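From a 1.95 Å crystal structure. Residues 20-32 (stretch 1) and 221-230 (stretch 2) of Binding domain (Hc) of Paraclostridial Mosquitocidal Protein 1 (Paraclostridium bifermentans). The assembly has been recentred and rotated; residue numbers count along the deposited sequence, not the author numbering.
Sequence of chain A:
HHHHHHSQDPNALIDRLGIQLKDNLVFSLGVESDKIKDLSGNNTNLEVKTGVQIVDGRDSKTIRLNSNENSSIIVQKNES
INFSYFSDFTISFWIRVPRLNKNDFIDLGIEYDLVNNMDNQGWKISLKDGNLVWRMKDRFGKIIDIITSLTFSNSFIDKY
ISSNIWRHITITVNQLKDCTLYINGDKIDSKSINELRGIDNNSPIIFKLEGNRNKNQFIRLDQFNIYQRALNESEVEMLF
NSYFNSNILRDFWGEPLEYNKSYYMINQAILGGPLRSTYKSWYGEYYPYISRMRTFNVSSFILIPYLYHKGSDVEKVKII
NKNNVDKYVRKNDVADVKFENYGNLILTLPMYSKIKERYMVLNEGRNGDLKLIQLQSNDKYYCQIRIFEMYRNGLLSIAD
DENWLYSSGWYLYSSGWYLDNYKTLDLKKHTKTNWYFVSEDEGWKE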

# COMPACT_ATOMS: atom_id res chain seq x y z
N GLN A 20 23.47 6.19 1.73
CA GLN A 20 24.20 7.36 1.16
C GLN A 20 23.64 7.78 -0.20
O GLN A 20 24.33 8.47 -0.96
CB GLN A 20 25.68 7.03 0.95
CG GLN A 20 26.39 6.49 2.19
CD GLN A 20 27.89 6.64 2.08
OE1 GLN A 20 28.43 6.95 1.02
NE2 GLN A 20 28.58 6.42 3.19
N LEU A 21 22.40 7.37 -0.52
CA LEU A 21 21.65 7.88 -1.68
C LEU A 21 21.36 9.38 -1.46
O LEU A 21 21.17 10.12 -2.42
CB LEU A 21 20.35 7.08 -1.84
CG LEU A 21 20.54 5.58 -2.13
CD1 LEU A 21 19.31 4.79 -1.74
CD2 LEU A 21 20.87 5.34 -3.60
N LYS A 22 21.35 9.79 -0.18
CA LYS A 22 21.21 11.17 0.29
C LYS A 22 22.24 12.10 -0.35
O LYS A 22 21.98 13.29 -0.50
CB LYS A 22 21.35 11.24 1.81
N ASP A 23 23.42 11.57 -0.72
CA ASP A 23 24.48 12.38 -1.33
C ASP A 23 23.99 13.04 -2.62
O ASP A 23 24.45 14.13 -2.97
CB ASP A 23 25.73 11.54 -1.63
CG ASP A 23 26.56 11.22 -0.40
OD1 ASP A 23 26.01 10.58 0.53
OD2 ASP A 23 27.74 11.63 -0.38
N ASN A 24 23.09 12.37 -3.34
CA ASN A 24 22.65 12.81 -4.65
C ASN A 24 21.24 13.40 -4.61
O ASN A 24 20.72 13.77 -5.63
CB ASN A 24 22.75 11.68 -5.67
CG ASN A 24 24.18 11.45 -6.09
OD1 ASN A 24 24.75 12.27 -6.81
ND2 ASN A 24 24.75 10.34 -5.65
N LEU A 25 20.65 13.50 -3.41
CA LEU A 25 19.28 14.00 -3.27
C LEU A 25 19.27 15.52 -3.39
O LEU A 25 19.89 16.19 -2.59
CB LEU A 25 18.75 13.57 -1.90
CG LEU A 25 17.31 14.00 -1.61
CD1 LEU A 25 16.34 13.12 -2.39
CD2 LEU A 25 17.02 13.93 -0.11
N VAL A 26 18.53 16.06 -4.36
CA VAL A 26 18.53 17.51 -4.57
C VAL A 26 17.18 18.12 -4.19
O VAL A 26 17.06 19.32 -4.06
CB VAL A 26 18.96 17.89 -6.00
CG1 VAL A 26 20.37 17.41 -6.30
CG2 VAL A 26 17.98 17.43 -7.06
N PHE A 27 16.16 17.27 -3.99
CA PHE A 27 14.81 17.72 -3.68
C PHE A 27 14.04 16.58 -3.03
O PHE A 27 14.09 15.47 -3.53
CB PHE A 27 14.09 18.17 -4.96
CG PHE A 27 12.69 18.67 -4.74
CD1 PHE A 27 12.46 19.93 -4.21
CD2 PHE A 27 11.59 17.87 -5.04
CE1 PHE A 27 11.17 20.38 -4.00
CE2 PHE A 27 10.29 18.32 -4.84
CZ PHE A 27 10.08 19.57 -4.32
N SER A 28 13.30 16.87 -1.97
CA SER A 28 12.46 15.87 -1.31
C SER A 28 11.22 16.54 -0.72
O SER A 28 11.30 17.24 0.28
CB SER A 28 13.22 15.12 -0.27
OG SER A 28 12.38 14.18 0.37
N LEU A 29 10.06 16.26 -1.33
CA LEU A 29 8.83 16.91 -0.95
C LEU A 29 8.11 16.05 0.08
O LEU A 29 7.81 14.88 -0.19
CB LEU A 29 7.96 17.10 -2.19
CG LEU A 29 6.60 17.74 -1.96
CD1 LEU A 29 6.74 19.20 -1.55
CD2 LEU A 29 5.74 17.62 -3.20
N GLY A 30 7.82 16.65 1.24
CA GLY A 30 7.12 15.96 2.30
C GLY A 30 6.59 16.93 3.33
O GLY A 30 6.55 18.15 3.09
N VAL A 31 6.17 16.38 4.47
CA VAL A 31 5.60 17.15 5.55
C VAL A 31 6.56 17.06 6.72
O VAL A 31 7.01 15.98 7.05
CB VAL A 31 4.22 16.61 5.97
CG1 VAL A 31 3.69 17.31 7.22
CG2 VAL A 31 3.22 16.70 4.83
N GLU A 32 6.82 18.19 7.37
CA GLU A 32 7.54 18.18 8.63
C GLU A 32 6.95 19.26 9.54
O GLU A 32 6.77 20.38 9.11
CB GLU A 32 9.02 18.45 8.38
CG GLU A 32 9.89 18.12 9.57
CD GLU A 32 11.20 18.86 9.51
OE1 GLU A 32 12.26 18.20 9.39
OE2 GLU A 32 11.15 20.11 9.53
N LEU A 221 0.45 11.81 -1.73
CA LEU A 221 1.79 11.84 -2.32
C LEU A 221 2.81 12.17 -1.23
O LEU A 221 2.61 13.12 -0.46
CB LEU A 221 1.76 12.90 -3.44
CG LEU A 221 2.95 12.94 -4.40
CD1 LEU A 221 2.97 11.71 -5.31
CD2 LEU A 221 2.90 14.22 -5.22
N ASP A 222 3.88 11.37 -1.13
CA ASP A 222 4.86 11.55 -0.08
C ASP A 222 6.27 11.21 -0.60
O ASP A 222 6.47 10.32 -1.42
CB ASP A 222 4.48 10.75 1.17
CG ASP A 222 5.24 11.20 2.41
OD1 ASP A 222 5.59 12.41 2.47
OD2 ASP A 222 5.50 10.35 3.30
N GLN A 223 7.26 11.92 -0.06
CA GLN A 223 8.68 11.70 -0.37
C GLN A 223 8.88 11.73 -1.90
O GLN A 223 9.47 10.81 -2.48
CB GLN A 223 9.18 10.38 0.23
CG GLN A 223 8.95 10.24 1.74
CD GLN A 223 9.71 11.28 2.52
OE1 GLN A 223 9.14 12.10 3.24
NE2 GLN A 223 11.02 11.29 2.35
N PHE A 224 8.38 12.80 -2.54
CA PHE A 224 8.69 13.01 -3.93
C PHE A 224 10.10 13.59 -4.02
O PHE A 224 10.34 14.75 -3.65
CB PHE A 224 7.65 13.87 -4.63
CG PHE A 224 7.85 14.00 -6.12
CD1 PHE A 224 8.84 14.82 -6.65
CD2 PHE A 224 7.04 13.29 -7.00
CE1 PHE A 224 9.00 14.95 -8.02
CE2 PHE A 224 7.21 13.41 -8.37
CZ PHE A 224 8.19 14.24 -8.88
N ASN A 225 11.02 12.72 -4.44
CA ASN A 225 12.42 12.97 -4.38
C ASN A 225 12.97 13.07 -5.80
O ASN A 225 12.54 12.32 -6.67
CB ASN A 225 13.15 11.87 -3.61
CG ASN A 225 12.76 11.80 -2.16
OD1 ASN A 225 12.01 12.65 -1.67
ND2 ASN A 225 13.24 10.77 -1.48
N ILE A 226 13.90 14.01 -5.99
CA ILE A 226 14.74 14.08 -7.21
C ILE A 226 16.20 13.88 -6.79
O ILE A 226 16.68 14.50 -5.84
CB ILE A 226 14.55 15.41 -7.96
CG1 ILE A 226 13.08 15.66 -8.32
CG2 ILE A 226 15.46 15.42 -9.19
CD1 ILE A 226 12.77 17.06 -8.77
N TYR A 227 16.88 13.00 -7.52
CA TYR A 227 18.27 12.70 -7.33
C TYR A 227 19.00 13.07 -8.63
O TYR A 227 18.44 12.87 -9.72
CB TYR A 227 18.53 11.21 -7.05
CG TYR A 227 17.80 10.64 -5.87
CD1 TYR A 227 16.46 10.28 -5.95
CD2 TYR A 227 18.44 10.44 -4.66
CE1 TYR A 227 15.78 9.76 -4.86
CE2 TYR A 227 17.78 9.90 -3.56
CZ TYR A 227 16.44 9.58 -3.66
OH TYR A 227 15.80 9.07 -2.58
N GLN A 228 20.25 13.53 -8.48
CA GLN A 228 21.04 14.05 -9.60
C GLN A 228 21.91 12.93 -10.19
O GLN A 228 22.96 13.20 -10.76
CB GLN A 228 21.90 15.23 -9.12
CG GLN A 228 23.04 14.81 -8.20
CD GLN A 228 23.73 15.99 -7.55
OE1 GLN A 228 23.60 17.14 -7.99
NE2 GLN A 228 24.49 15.71 -6.51
N ARG A 229 21.45 11.69 -10.07
CA ARG A 229 22.07 10.53 -10.69
C ARG A 229 20.95 9.54 -11.06
O ARG A 229 19.87 9.60 -10.47
CB ARG A 229 23.06 9.90 -9.70
CG ARG A 229 23.93 8.80 -10.28
CD ARG A 229 25.08 8.44 -9.35
NE ARG A 229 24.61 7.94 -8.06
CZ ARG A 229 24.24 6.69 -7.82
NH1 ARG A 229 24.05 5.85 -8.82
NH2 ARG A 229 24.06 6.29 -6.58
N ALA A 230 21.22 8.66 -12.02
CA ALA A 230 20.34 7.56 -12.37
C ALA A 230 20.69 6.35 -11.50
O ALA A 230 21.76 5.80 -11.67
CB ALA A 230 20.49 7.20 -13.83
O HOH W 1 5.91 13.73 4.67
O HOH W 2 7.81 13.26 5.53

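Two strands far apart in sequence, 25-32 and 221-227, lie side by side and run antiparallel, with 174° between their directions and a closest axis approach of 4.4 Å; together the stretches bury 830 Å², both sides summed. Asn-24 and Tyr-227 have the most surface covered, with Ile-226 and Gln-228 level behind them, and all sit at the end of the ladder where the first strand starts and the second finishes.

Asn-24, next to Leu-25 in sequence, has the largest covered area. Its carbonyl serves two neighbours: Gln-228 N donates to Asn-24 O at 2.9 Å, and Tyr-227 CA approaches the same Asn-24 O at 3.2 Å in a CA-H...O contact. Its side chain continues along the loop of the second stretch, where Gln-228 NE2 reaches Asn-24 OD1 in a weak hydrogen bond of 3.5 Å. Asn-24 ND2 lies 3.4 Å from Arg-229 NE, at the edge of the guanidinium; both atoms are donors, so this is packing and not a hydrogen bond.

Tyr-227 pairs with Leu-25 at a non-hydrogen-bonded position, CA to CA 4.4 Å, and their side chains share one face of the sheet. Leu-25, with chi1 t and chi2 p, lays its methyl over the ring: Leu-25 CD1 is 3.9 Å from the Tyr-227 ring centroid, 21° off the normal, a CH-pi contact. Leu-21, in the preceding 3-10 segment, reaches the ring's edge, where Leu-21 O lies near the ring plane, 3.5 Å from Tyr-227 CD2, and Leu-21 CB packs 4.2 Å from Tyr-227 CE2.

Ile-226 marks a beta bulge, for the register shifts by one between Leu-25 and Phe-27. Val-26 is the extra residue, its phi/psi of -111/-12° departing from the extended form. As a result two successive amides converge on one carbonyl: Val-26 N donates to Ile-226 O at 2.8 Å and nearly straight, whereas Phe-27 N to Ile-226 O, at 3.4 Å, is weak. Ile-226 N returns a bond to Phe-27 O at 2.9 Å. The Ile-226 side chain meets apolar partners from both residues, with Val-26 CG2 3.9 Å from Ile-226 CG2 and Phe-27 CD2 4.0 Å from Ile-226 CD1.

From Phe-27 to Leu-29 the register holds without a further shift. Leu-29 and Phe-224 form a hydrogen-bonded pair, Leu-29 N to Phe-224 O at 2.8 Å and Phe-224 N to Leu-29 O at 3.2 Å. Their side chains join those of Phe-27 and Ile-226 on the other face, a purely hydrocarbon cluster in which Leu-29 CB lies 4.1 Å from Phe-224 CB and Phe-27 CE2 lies 4.2 Å from Phe-224 CD1. Ser-28 and Asn-225 instead share the face of Leu-25 and Tyr-227, and bring polar side chains together there.

Past Leu-29, water takes over part of the link: water 1 accepts from Val-31 N at 2.7 Å and lies 2.6 Å from Asp-222 OD1. Gly-30 leaves room here, since a CB in its place would fall 3.1 Å from Gln-223 OE1.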